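Local coordinates for exosome complex exonuclease RRP46 homolog (Oryza sativa Japonica Group, PDB 3HKM), which binds double-stranded DNA and single-stranded RNA, shows hydrolytic DNase and phosphorolytic RNase activity in vitro, and is probably a component of the exosome core complex, at residues R5-N10 against K157-Q162; T20-D25 against L127-I132; S30-W33 against T38-L41; G149-D154 against Y208-E213. All blocks are in the same frame, centred on the assembly; numbering follows the deposited sequence.

The four contacts fall into two pairs. Interactions 2 and 3, centres 11 Å apart, share the mixed sheet, where strands 17-21 and 29-35 are neighbours and helix 115-130 packs close by. Interactions 1 and 4, centres 14 Å apart, sit at the antiparallel sheet, and R5 NH2 of one bonds L153 O of the other. About 31 Å separates the centres of interactions 1 and 2, on opposite sides of the chain's centre. Along the chain interaction 3 nests inside interaction 2, which nests inside interaction 1, while the segments of 1 and 4 alternate. The N-terminal residues 5-10 are thus held at the second sheet before the chain goes on to strand 17-21 of the first.

Interaction 1. Residues R5-N10 against K157-Q162; sequences RADGRN and KAEEQQ
R5 reaches across to E159 and meets its carboxylate with two nitrogens, side-on. Along the way R5 CB passes 3.6 Å from E159 OE2, and CG and CD stay near the same oxygen, so the aliphatic part of R5 runs beside the acid. The chain bends at chi3 (77°), which brings NE back toward E159. R5 NE then gives E159 OE2 a nearly straight bond of 2.9 Å, the acceptor lying almost in the guanidinium plane. CZ, the branch point, sits opposite the two oxygens, and R5 NH2 donates to E159 OE1, also at 2.9 Å. Both oxygens are approached on their syn side but from somewhat off the carboxylate plane, more so at OE2, the guanidinium and carboxylate planes being turned 32° apart. NH1 faces the other way, with a weak bond to N10 O of its own segment.

R5 opens a type I beta turn, R5 to G8, closed by G8 N donating to R5 O at 2.9 Å. E159 itself projects from the short helix 157-160, whose backbone bonds are weak. An alanine in place of R5 would remove both donors and would probably leave the buried E159 carboxylate without its two-nitrogen partner and less firmly fixed in rotation. D7 OD1 comes within 3.3 Å of E159 OE2, two acceptors whose like charges the R5 guanidinium probably offsets. R9 NE lies over the centre of the R5 guanidinium face, and R9 NH2 remains 4.0 Å from E159 OE1, too far for a salt bridge. R5 NH2 has a further bond, to L153 O of strand 151-153.

Interaction 2. Residues T20-D25 against L127-I132; sequences TRNPLD and LVFAGI
R21 lies across F129: CD and NE pass over the ring, the guanidinium itself sits over F129 CB, and the two planes are 28° apart. The side chains slide past each other in opposite directions. R21 NE is over one ring face, 3.5 Å from F129 CG. R21 starts with CG anti to its main-chain nitrogen (chi1 -174°), then bends at chi2 and chi3, which lays the CD-NE part along the ring and sends the guanidinium on over F129 CB; R21 CG rests 3.6 Å from F129 CE1. Replacing R21 with a serine would probably uncover this side of the phenyl ring and leave it freer to turn.

The N22 side chain also crowds the CE2-CZ rim of F129, but the model is too tight there to give detail, and it is too tight around R21 CD as well, so the fine geometry at that point is doubtful.

As for polar bonds, R21 NH2 makes weak ones to S30 O and A125 O. In the F129 segment, G131 closes a Schellman motif, with I132 N bonded to L127 O at 3.0 Å.

The contact joins the end of strand 17-21, at the edge of the mixed sheet, to the C-terminal turn of helix 115-130, with strand 29-35 alongside R21.

Interaction 3. Residues S30-W33 against T38-L41; sequences SARW and TIVL
V40 O is gripped by two groups of the partner strand: W33 N bonds it at 2.7 Å, and the CA hydrogen of R32 adds a CH...O contact with R32 CA 3.1 Å away. The N-H of W33 arrives nearly along the C=O axis, though the bond bends to 141° at its hydrogen. W33 O answers by accepting from V40 N at 2.8 Å, in the carbonyl plane, and the two bonds close the ring of an antiparallel hydrogen-bonded pair. R32 and L41 form the adjacent non-hydrogen-bonded pair, their CA atoms 4.1 Å apart. Further CH...O contacts line the seam, from L41 CA to A31 O and from I39 CA to W33 O.

On the face carrying R32, I39 and L41, the closest side-chain touch is diagonal. I39 CD1 presses on the aliphatic arm of R32, 3.4 Å from CD and 3.5 Å from CG, and goes on to lie over one face of the guanidinium, which the bend of R32 at chi3 (-65°) turns toward it. L41 CD1 reaches back over the neighbouring backbone, 3.7 Å from A31 O.

W33 and V40 point to the other face, where the indole leads away from V40 into the protein.

These strands make a beta hairpin of 29-35 and 38-49 within the mixed sheet. Strand 17-21 flanks it beyond 29-35, and strand 100-110 lies beyond 38-49, bonding I39 and L41. Helix 115-130 packs beneath, its C118, N121 and A122 against W33, whose ring also meets that of F225.

Interaction 4. Residues G149-D154 against Y208-E213; sequences GEVILD and YFSCIE
Strand 151-153 is an edge strand of the four-stranded antiparallel sheet, and here it packs against the long helix 205-229 that lies along that sheet. V151 carries the contact: its CB points toward the helix, and one methyl, CG2, does the touching. V151 CG2 comes 3.4 Å from S210 OG and 3.8 Å from C211 SG, so it rests against two consecutive side chains of the helix. The meeting with S210 is van der Waals in kind, since a methyl offers its oxygen no partner, and S210 CB is 3.8 Å from V151 CG2. The V151 rotation explains which methyl is used: with CG1 anti to the main-chain nitrogen (chi1 152°), V151 CG1 stays 4.8 Å from C211 SG, and CG2 takes the helix side. The S210 hydroxyl is turned toward the strand, its OG also 3.9 Å from V151 CB.

C211 is buried, and its sulfur adds an apolar contact to V151. The backbones approach to 6.3 Å between the V151 and C211 CA atoms, which the small side chains of S210 and C211 probably allow.

Just before the strand the chain turns at G149, whose backbone angles would drive a CB into the preceding carbonyl oxygen. The next strand inward, 138-145, pairs with 151-153 and offers C143 and V145 to C211, while L169 of strand 165-172 touches C211 and I212. Further along the helix, R214 touches V151 and L153, and A218 meets L153.

Interaction 1. Residues R5-N10 against K157-Q162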
loop_
_atom_site.group_PDB
_atom_site.type_symbol
_atom_site.label_atom_id
_atom_site.label_comp_id
_atom_site.label_asym_id
_atom_site.label_seq_id
_atom_site.Cartn_x
_atom_site.Cartn_y
_atom_site.Cartn_z
ATOM N N ARG A 5 17.061 4.334 16.393
ATOM C CA ARG A 5 16.096 3.251 16.541
ATOM C C ARG A 5 16.863 1.951 16.697
ATOM O O ARG A 5 18.026 1.869 16.313
ATOM C CB ARG A 5 15.163 3.181 15.325
ATOM C CG ARG A 5 14.335 4.436 15.107
ATOM C CD ARG A 5 13.961 4.619 13.647
ATOM N NE ARG A 5 12.878 3.733 13.230
ATOM C CZ ARG A 5 12.196 3.873 12.097
ATOM N NH1 ARG A 5 12.484 4.864 11.264
ATOM N NH2 ARG A 5 11.221 3.024 11.798
ATOM N N ALA A 6 16.216 0.941 17.262
ATOM C CA ALA A 6 16.872 -0.341 17.513
ATOM C C ALA A 6 17.611 -0.855 16.287
ATOM O O ALA A 6 18.770 -1.261 16.378
ATOM C CB ALA A 6 15.859 -1.379 17.990
ATOM N N ASP A 7 16.942 -0.834 15.137
ATOM C CA ASP A 7 17.510 -1.421 13.927
ATOM C C ASP A 7 18.611 -0.566 13.314
ATOM O O ASP A 7 19.277 -0.990 12.367
ATOM C CB ASP A 7 16.419 -1.733 12.893
ATOM C CG ASP A 7 15.556 -0.534 12.572
ATOM O OD1 ASP A 7 14.712 -0.146 13.417
ATOM O OD2 ASP A 7 15.711 0.007 11.461
ATOM N N GLY A 8 18.802 0.634 13.852
ATOM C CA GLY A 8 19.896 1.483 13.420
ATOM C C GLY A 8 19.478 2.554 12.439
ATOM O O GLY A 8 20.315 3.293 11.911
ATOM N N ARG A 9 18.179 2.646 12.186
ATOM C CA ARG A 9 17.658 3.709 11.337
ATOM C C ARG A 9 17.402 4.965 12.158
ATOM O O ARG A 9 17.208 4.895 13.369
ATOM C CB ARG A 9 16.366 3.268 10.646
ATOM C CG ARG A 9 16.553 2.132 9.669
ATOM C CD ARG A 9 15.298 1.869 8.878
ATOM N NE ARG A 9 14.135 1.579 9.713
ATOM C CZ ARG A 9 13.469 0.429 9.713
ATOM N NH1 ARG A 9 13.855 -0.574 8.921
ATOM N NH2 ARG A 9 12.412 0.277 10.503
ATOM N N ASN A 10 17.416 6.118 11.501
ATOM C CA ASN A 10 16.954 7.342 12.146
ATOM C C ASN A 10 15.485 7.592 11.799
ATOM O O ASN A 10 14.973 7.045 10.816
ATOM C CB ASN A 10 17.847 8.538 11.790
ATOM C CG ASN A 10 17.824 8.871 10.312
ATOM O OD1 ASN A 10 16.763 9.107 9.734
ATOM N ND2 ASN A 10 19.002 8.902 9.692
ATOM N N LYS A 157 7.796 -4.538 13.184
ATOM C CA LYS A 157 6.924 -5.272 14.092
ATOM C C LYS A 157 7.253 -4.917 15.539
ATOM O O LYS A 157 6.362 -4.794 16.380
ATOM C CB LYS A 157 7.090 -6.774 13.853
ATOM C CG LYS A 157 6.106 -7.675 14.586
ATOM C CD LYS A 157 6.411 -9.134 14.268
ATOM C CE LYS A 157 5.436 -10.084 14.945
ATOM N NZ LYS A 157 5.833 -11.519 14.768
ATOM N N ALA A 158 8.537 -4.730 15.819
ATOM C CA ALA A 158 9.001 -4.393 17.162
ATOM C C ALA A 158 8.543 -3.006 17.623
ATOM O O ALA A 158 8.115 -2.836 18.764
ATOM C CB ALA A 158 10.525 -4.504 17.236
ATOM N N GLU A 159 8.648 -2.022 16.731
ATOM C CA GLU A 159 8.256 -0.646 17.029
ATOM C C GLU A 159 6.743 -0.513 17.103
ATOM O O GLU A 159 6.216 0.427 17.707
ATOM C CB GLU A 159 8.810 0.308 15.964
ATOM C CG GLU A 159 10.330 0.477 16.006
ATOM C CD GLU A 159 10.907 1.047 14.715
ATOM O OE1 GLU A 159 10.168 1.138 13.714
ATOM O OE2 GLU A 159 12.106 1.396 14.697
ATOM N N GLU A 160 6.044 -1.457 16.487
ATOM C CA GLU A 160 4.586 -1.429 16.461
ATOM C C GLU A 160 4.000 -1.966 17.778
ATOM O O GLU A 160 2.876 -1.622 18.159
ATOM C CB GLU A 160 4.050 -2.156 15.210
ATOM C CG GLU A 160 4.169 -1.283 13.936
ATOM C CD GLU A 160 3.843 -1.986 12.609
ATOM O OE1 GLU A 160 3.559 -3.208 12.584
ATOM O OE2 GLU A 160 3.872 -1.284 11.574
ATOM N N GLN A 161 4.792 -2.780 18.478
ATOM C CA GLN A 161 4.448 -3.308 19.804
ATOM C C GLN A 161 4.876 -2.344 20.911
ATOM O O GLN A 161 4.525 -2.519 22.078
ATOM C CB GLN A 161 5.101 -4.687 20.016
ATOM C CG GLN A 161 5.308 -5.116 21.484
ATOM C CD GLN A 161 4.296 -6.152 21.993
ATOM O OE1 GLN A 161 3.122 -6.134 21.621
ATOM N NE2 GLN A 161 4.755 -7.056 22.861
ATOM N N GLN A 162 5.630 -1.316 20.542
ATOM C CA GLN A 162 6.129 -0.361 21.517
ATOM C C GLN A 162 5.268 0.895 21.544
ATOM O O GLN A 162 4.715 1.258 22.585
ATOM C CB GLN A 162 7.592 -0.006 21.225
ATOM C CG GLN A 162 8.598 -1.128 21.552
ATOM C CD GLN A 162 10.026 -0.822 21.079
ATOM O OE1 GLN A 162 10.271 -0.575 19.891
ATOM N NE2 GLN A 162 10.973 -0.849 22.016
#

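Interaction 2. Residues T20-D25 against L127-I132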
loop_
_atom_site.group_PDB
_atom_site.type_symbol
_atom_site.label_atom_id
_atom_site.label_comp_id
_atom_site.label_asym_id
_atom_site.label_seq_id
_atom_site.Cartn_x
_atom_site.Cartn_y
_atom_site.Cartn_z
ATOM N N THR A 20 10.768 -7.305 -7.452
ATOM C CA THR A 20 10.916 -8.057 -8.688
ATOM C C THR A 20 9.714 -7.794 -9.580
ATOM O O THR A 20 8.570 -8.036 -9.191
ATOM C CB THR A 20 11.087 -9.556 -8.449
ATOM O OG1 THR A 20 10.609 -10.279 -9.597
ATOM C CG2 THR A 20 10.314 -9.977 -7.244
ATOM N N ARG A 21 9.999 -7.265 -10.765
ATOM C CA ARG A 21 9.013 -7.050 -11.820
ATOM C C ARG A 21 8.307 -8.347 -12.208
ATOM O O ARG A 21 8.958 -9.353 -12.494
ATOM C CB ARG A 21 9.716 -6.474 -13.059
ATOM C CG ARG A 21 8.802 -6.068 -14.198
ATOM C CD ARG A 21 8.119 -4.773 -13.861
ATOM N NE ARG A 21 7.266 -4.912 -12.681
ATOM C CZ ARG A 21 6.591 -3.911 -12.125
ATOM N NH1 ARG A 21 6.668 -2.692 -12.642
ATOM N NH2 ARG A 21 5.835 -4.134 -11.058
ATOM N N ASN A 22 6.974 -8.293 -12.231
ATOM C CA ASN A 22 6.103 -9.421 -12.568
ATOM C C ASN A 22 6.682 -10.830 -12.483
ATOM O O ASN A 22 7.043 -11.426 -13.499
ATOM C CB ASN A 22 5.479 -9.228 -13.939
ATOM C CG ASN A 22 6.486 -9.343 -15.054
ATOM O OD1 ASN A 22 7.664 -9.047 -14.868
ATOM N ND2 ASN A 22 6.030 -9.770 -16.226
ATOM N N PRO A 23 6.740 -11.379 -11.269
ATOM C CA PRO A 23 7.157 -12.772 -11.108
ATOM C C PRO A 23 6.162 -13.732 -11.773
ATOM O O PRO A 23 6.553 -14.789 -12.264
ATOM C CB PRO A 23 7.137 -12.967 -9.586
ATOM C CG PRO A 23 7.086 -11.583 -8.996
ATOM C CD PRO A 23 6.384 -10.744 -9.987
ATOM N N LEU A 24 4.887 -13.358 -11.790
ATOM C CA LEU A 24 3.828 -14.262 -12.237
ATOM C C LEU A 24 3.594 -14.210 -13.743
ATOM O O LEU A 24 3.399 -13.141 -14.311
ATOM C CB LEU A 24 2.527 -13.961 -11.491
ATOM C CG LEU A 24 2.585 -14.128 -9.973
ATOM C CD1 LEU A 24 1.409 -13.432 -9.324
ATOM C CD2 LEU A 24 2.630 -15.608 -9.591
ATOM N N ASP A 25 3.604 -15.374 -14.381
ATOM C CA ASP A 25 3.417 -15.461 -15.830
ATOM C C ASP A 25 1.965 -15.245 -16.260
ATOM O O ASP A 25 1.705 -14.750 -17.364
ATOM C CB ASP A 25 3.891 -16.821 -16.360
ATOM C CG ASP A 25 5.329 -17.131 -15.993
ATOM O OD1 ASP A 25 6.130 -16.192 -15.806
ATOM O OD2 ASP A 25 5.664 -18.329 -15.902
ATOM N N LEU A 127 -0.261 -2.590 -10.567
ATOM C CA LEU A 127 -1.221 -1.919 -11.451
ATOM C C LEU A 127 -0.513 -1.211 -12.593
ATOM O O LEU A 127 -0.931 -1.292 -13.751
ATOM C CB LEU A 127 -2.040 -0.882 -10.682
ATOM C CG LEU A 127 -3.045 -1.372 -9.642
ATOM C CD1 LEU A 127 -3.425 -0.229 -8.720
ATOM C CD2 LEU A 127 -4.266 -1.960 -10.327
ATOM N N VAL A 128 0.544 -0.484 -12.254
ATOM C CA VAL A 128 1.326 0.214 -13.265
ATOM C C VAL A 128 1.871 -0.788 -14.272
ATOM O O VAL A 128 1.817 -0.559 -15.483
ATOM C CB VAL A 128 2.483 1.014 -12.636
ATOM C CG1 VAL A 128 3.467 1.452 -13.704
ATOM C CG2 VAL A 128 1.937 2.202 -11.884
ATOM N N PHE A 129 2.386 -1.908 -13.769
ATOM C CA PHE A 129 2.958 -2.922 -14.638
ATOM C C PHE A 129 1.923 -3.630 -15.503
ATOM O O PHE A 129 2.246 -4.086 -16.596
ATOM C CB PHE A 129 3.745 -3.960 -13.848
ATOM C CG PHE A 129 4.366 -5.010 -14.719
ATOM C CD1 PHE A 129 5.434 -4.692 -15.558
ATOM C CD2 PHE A 129 3.873 -6.304 -14.734
ATOM C CE1 PHE A 129 6.005 -5.651 -16.377
ATOM C CE2 PHE A 129 4.438 -7.261 -15.558
ATOM C CZ PHE A 129 5.510 -6.937 -16.373
ATOM N N ALA A 130 0.694 -3.736 -15.007
ATOM C CA ALA A 130 -0.395 -4.372 -15.750
ATOM C C ALA A 130 -1.025 -3.414 -16.763
ATOM O O ALA A 130 -1.902 -3.802 -17.536
ATOM C CB ALA A 130 -1.452 -4.897 -14.796
ATOM N N GLY A 131 -0.582 -2.161 -16.761
ATOM C CA GLY A 131 -1.151 -1.168 -17.658
ATOM C C GLY A 131 -2.572 -0.777 -17.287
ATOM O O GLY A 131 -3.427 -0.593 -18.149
ATOM N N ILE A 132 -2.828 -0.663 -15.988
ATOM C CA ILE A 132 -4.120 -0.197 -15.512
ATOM C C ILE A 132 -4.009 1.305 -15.385
ATOM O O ILE A 132 -3.109 1.804 -14.714
ATOM C CB ILE A 132 -4.462 -0.781 -14.133
ATOM C CG1 ILE A 132 -4.207 -2.295 -14.088
ATOM C CG2 ILE A 132 -5.892 -0.436 -13.741
ATOM C CD1 ILE A 132 -5.003 -3.096 -15.081
#

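Interaction 3. Residues S30-W33 against T38-L41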
loop_
_atom_site.group_PDB
_atom_site.type_symbol
_atom_site.label_atom_id
_atom_site.label_comp_id
_atom_site.label_asym_id
_atom_site.label_seq_id
_atom_site.Cartn_x
_atom_site.Cartn_y
_atom_site.Cartn_z
ATOM N N SER A 30 2.457 -8.031 -12.060
ATOM C CA SER A 30 2.684 -8.405 -10.677
ATOM C C SER A 30 3.950 -7.778 -10.095
ATOM O O SER A 30 4.825 -7.315 -10.818
ATOM C CB SER A 30 2.651 -9.930 -10.496
ATOM O OG SER A 30 3.684 -10.590 -11.201
ATOM N N ALA A 31 4.021 -7.759 -8.772
ATOM C CA ALA A 31 5.139 -7.173 -8.053
ATOM C C ALA A 31 5.297 -7.883 -6.720
ATOM O O ALA A 31 4.371 -7.915 -5.927
ATOM C CB ALA A 31 4.900 -5.681 -7.826
ATOM N N ARG A 32 6.464 -8.472 -6.491
ATOM C CA ARG A 32 6.831 -8.899 -5.156
ATOM C C ARG A 32 7.592 -7.741 -4.516
ATOM O O ARG A 32 8.759 -7.492 -4.828
ATOM C CB ARG A 32 7.680 -10.172 -5.178
ATOM C CG ARG A 32 8.579 -10.329 -3.948
ATOM C CD ARG A 32 9.231 -11.701 -3.865
ATOM N NE ARG A 32 8.224 -12.737 -3.664
ATOM C CZ ARG A 32 8.453 -13.923 -3.108
ATOM N NH1 ARG A 32 9.658 -14.242 -2.674
ATOM N NH2 ARG A 32 7.463 -14.787 -2.978
ATOM N N TRP A 33 6.913 -7.023 -3.632
ATOM C CA TRP A 33 7.454 -5.794 -3.073
ATOM C C TRP A 33 7.964 -6.052 -1.648
ATOM O O TRP A 33 7.273 -6.675 -0.833
ATOM C CB TRP A 33 6.365 -4.715 -3.103
ATOM C CG TRP A 33 6.753 -3.382 -2.584
ATOM C CD1 TRP A 33 6.838 -3.007 -1.278
ATOM C CD2 TRP A 33 7.076 -2.221 -3.360
ATOM N NE1 TRP A 33 7.212 -1.692 -1.189
ATOM C CE2 TRP A 33 7.365 -1.184 -2.453
ATOM C CE3 TRP A 33 7.162 -1.961 -4.734
ATOM C CZ2 TRP A 33 7.726 0.099 -2.873
ATOM C CZ3 TRP A 33 7.519 -0.685 -5.149
ATOM C CH2 TRP A 33 7.798 0.326 -4.221
ATOM N N THR A 38 9.317 -7.234 5.726
ATOM C CA THR A 38 7.918 -7.188 5.326
ATOM C C THR A 38 7.854 -7.287 3.813
ATOM O O THR A 38 8.232 -6.346 3.097
ATOM C CB THR A 38 7.235 -5.892 5.775
ATOM O OG1 THR A 38 7.146 -5.884 7.201
ATOM C CG2 THR A 38 5.834 -5.791 5.182
ATOM N N ILE A 39 7.388 -8.431 3.325
ATOM C CA ILE A 39 7.338 -8.664 1.887
ATOM C C ILE A 39 5.980 -9.176 1.404
ATOM O O ILE A 39 5.325 -9.984 2.071
ATOM C CB ILE A 39 8.516 -9.552 1.392
ATOM C CG1 ILE A 39 8.069 -10.440 0.233
ATOM C CG2 ILE A 39 9.119 -10.367 2.537
ATOM C CD1 ILE A 39 9.196 -11.012 -0.537
ATOM N N VAL A 40 5.581 -8.692 0.231
ATOM C CA VAL A 40 4.247 -8.910 -0.302
ATOM C C VAL A 40 4.300 -9.221 -1.803
ATOM O O VAL A 40 5.182 -8.728 -2.508
ATOM C CB VAL A 40 3.404 -7.629 -0.071
ATOM C CG1 VAL A 40 2.554 -7.304 -1.282
ATOM C CG2 VAL A 40 2.578 -7.718 1.228
ATOM N N LEU A 41 3.366 -10.039 -2.290
ATOM C CA LEU A 41 3.232 -10.276 -3.729
ATOM C C LEU A 41 1.894 -9.765 -4.262
ATOM O O LEU A 41 0.833 -10.181 -3.797
ATOM C CB LEU A 41 3.398 -11.761 -4.076
ATOM C CG LEU A 41 3.026 -12.154 -5.517
ATOM C CD1 LEU A 41 3.980 -11.512 -6.523
ATOM C CD2 LEU A 41 3.004 -13.667 -5.705
#

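Interaction 4. Residues G149-D154 against Y208-E213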
loop_
_atom_site.group_PDB
_atom_site.type_symbol
_atom_site.label_atom_id
_atom_site.label_comp_id
_atom_site.label_asym_id
_atom_site.label_seq_id
_atom_site.Cartn_x
_atom_site.Cartn_y
_atom_site.Cartn_z
ATOM N N GLY A 149 6.210 12.791 20.976
ATOM C CA GLY A 149 5.826 13.296 19.668
ATOM C C GLY A 149 6.788 13.016 18.531
ATOM O O GLY A 149 6.494 13.346 17.379
ATOM N N GLU A 150 7.935 12.413 18.842
ATOM C CA GLU A 150 8.924 12.090 17.814
ATOM C C GLU A 150 8.321 11.152 16.777
ATOM O O GLU A 150 7.860 10.064 17.112
ATOM C CB GLU A 150 10.176 11.453 18.429
ATOM C CG GLU A 150 10.969 12.371 19.349
ATOM C CD GLU A 150 10.562 12.245 20.805
ATOM O OE1 GLU A 150 10.806 13.199 21.574
ATOM O OE2 GLU A 150 10.009 11.192 21.185
ATOM N N VAL A 151 8.321 11.570 15.517
ATOM C CA VAL A 151 7.736 10.750 14.466
ATOM C C VAL A 151 8.751 9.805 13.847
ATOM O O VAL A 151 9.872 10.189 13.533
ATOM C CB VAL A 151 7.079 11.590 13.364
ATOM C CG1 VAL A 151 7.099 10.838 12.038
ATOM C CG2 VAL A 151 5.655 11.935 13.759
ATOM N N ILE A 152 8.326 8.562 13.678
ATOM C CA ILE A 152 9.146 7.503 13.120
ATOM C C ILE A 152 8.506 7.026 11.808
ATOM O O ILE A 152 7.294 6.855 11.738
ATOM C CB ILE A 152 9.288 6.362 14.157
ATOM C CG1 ILE A 152 10.665 6.418 14.819
ATOM C CG2 ILE A 152 9.086 5.011 13.530
ATOM C CD1 ILE A 152 11.103 7.800 15.192
ATOM N N LEU A 153 9.312 6.850 10.762
ATOM C CA LEU A 153 8.791 6.429 9.457
ATOM C C LEU A 153 9.061 4.954 9.168
ATOM O O LEU A 153 10.160 4.449 9.423
ATOM C CB LEU A 153 9.358 7.303 8.329
ATOM C CG LEU A 153 9.033 8.797 8.423
ATOM C CD1 LEU A 153 9.582 9.555 7.228
ATOM C CD2 LEU A 153 7.530 9.009 8.556
ATOM N N ASP A 154 8.049 4.267 8.640
ATOM C CA ASP A 154 8.170 2.863 8.262
ATOM C C ASP A 154 8.543 1.989 9.458
ATOM O O ASP A 154 9.628 1.420 9.520
ATOM C CB ASP A 154 9.209 2.712 7.154
ATOM C CG ASP A 154 9.057 1.412 6.372
ATOM O OD1 ASP A 154 7.942 0.843 6.331
ATOM O OD2 ASP A 154 10.065 0.981 5.773
ATOM N N TYR A 208 -0.613 14.214 14.373
ATOM C CA TYR A 208 -1.103 13.938 13.029
ATOM C C TYR A 208 -0.410 14.772 11.953
ATOM O O TYR A 208 -0.053 14.249 10.901
ATOM C CB TYR A 208 -2.620 14.145 12.976
ATOM C CG TYR A 208 -3.272 13.787 11.654
ATOM C CD1 TYR A 208 -3.087 12.531 11.076
ATOM C CD2 TYR A 208 -4.103 14.694 10.997
ATOM C CE1 TYR A 208 -3.696 12.197 9.873
ATOM C CE2 TYR A 208 -4.720 14.365 9.789
ATOM C CZ TYR A 208 -4.510 13.115 9.234
ATOM O OH TYR A 208 -5.124 12.785 8.044
ATOM N N PHE A 209 -0.224 16.067 12.195
ATOM C CA PHE A 209 0.445 16.897 11.191
ATOM C C PHE A 209 1.923 16.563 11.038
ATOM O O PHE A 209 2.457 16.604 9.928
ATOM C CB PHE A 209 0.301 18.399 11.443
ATOM C CG PHE A 209 1.272 19.229 10.632
ATOM C CD1 PHE A 209 1.175 19.270 9.241
ATOM C CD2 PHE A 209 2.302 19.931 11.248
ATOM C CE1 PHE A 209 2.072 20.015 8.492
ATOM C CE2 PHE A 209 3.197 20.676 10.505
ATOM C CZ PHE A 209 3.081 20.718 9.128
ATOM N N SER A 210 2.591 16.256 12.143
ATOM C CA SER A 210 3.987 15.855 12.059
ATOM C C SER A 210 4.109 14.630 11.153
ATOM O O SER A 210 5.003 14.558 10.311
ATOM C CB SER A 210 4.566 15.571 13.446
ATOM O OG SER A 210 5.953 15.276 13.365
ATOM N N CYS A 211 3.190 13.682 11.315
ATOM C CA CYS A 211 3.164 12.467 10.502
ATOM C C CYS A 211 3.016 12.761 9.011
ATOM O O CYS A 211 3.744 12.205 8.188
ATOM C CB CYS A 211 2.033 11.542 10.953
ATOM S SG CYS A 211 2.361 10.582 12.455
ATOM N N ILE A 212 2.064 13.620 8.662
ATOM C CA ILE A 212 1.844 13.974 7.267
ATOM C C ILE A 212 3.001 14.807 6.728
ATOM O O ILE A 212 3.442 14.607 5.596
ATOM C CB ILE A 212 0.483 14.687 7.044
ATOM C CG1 ILE A 212 0.416 15.996 7.824
ATOM C CG2 ILE A 212 -0.670 13.781 7.454
ATOM C CD1 ILE A 212 -1.003 16.508 8.020
ATOM N N GLU A 213 3.492 15.733 7.546
ATOM C CA GLU A 213 4.662 16.534 7.207
ATOM C C GLU A 213 5.865 15.640 6.928
ATOM O O GLU A 213 6.563 15.790 5.924
ATOM C CB GLU A 213 5.009 17.471 8.365
ATOM C CG GLU A 213 6.464 17.910 8.376
ATOM C CD GLU A 213 7.031 18.063 9.779
ATOM O OE1 GLU A 213 6.491 18.877 10.569
ATOM O OE2 GLU A 213 8.031 17.370 10.081
#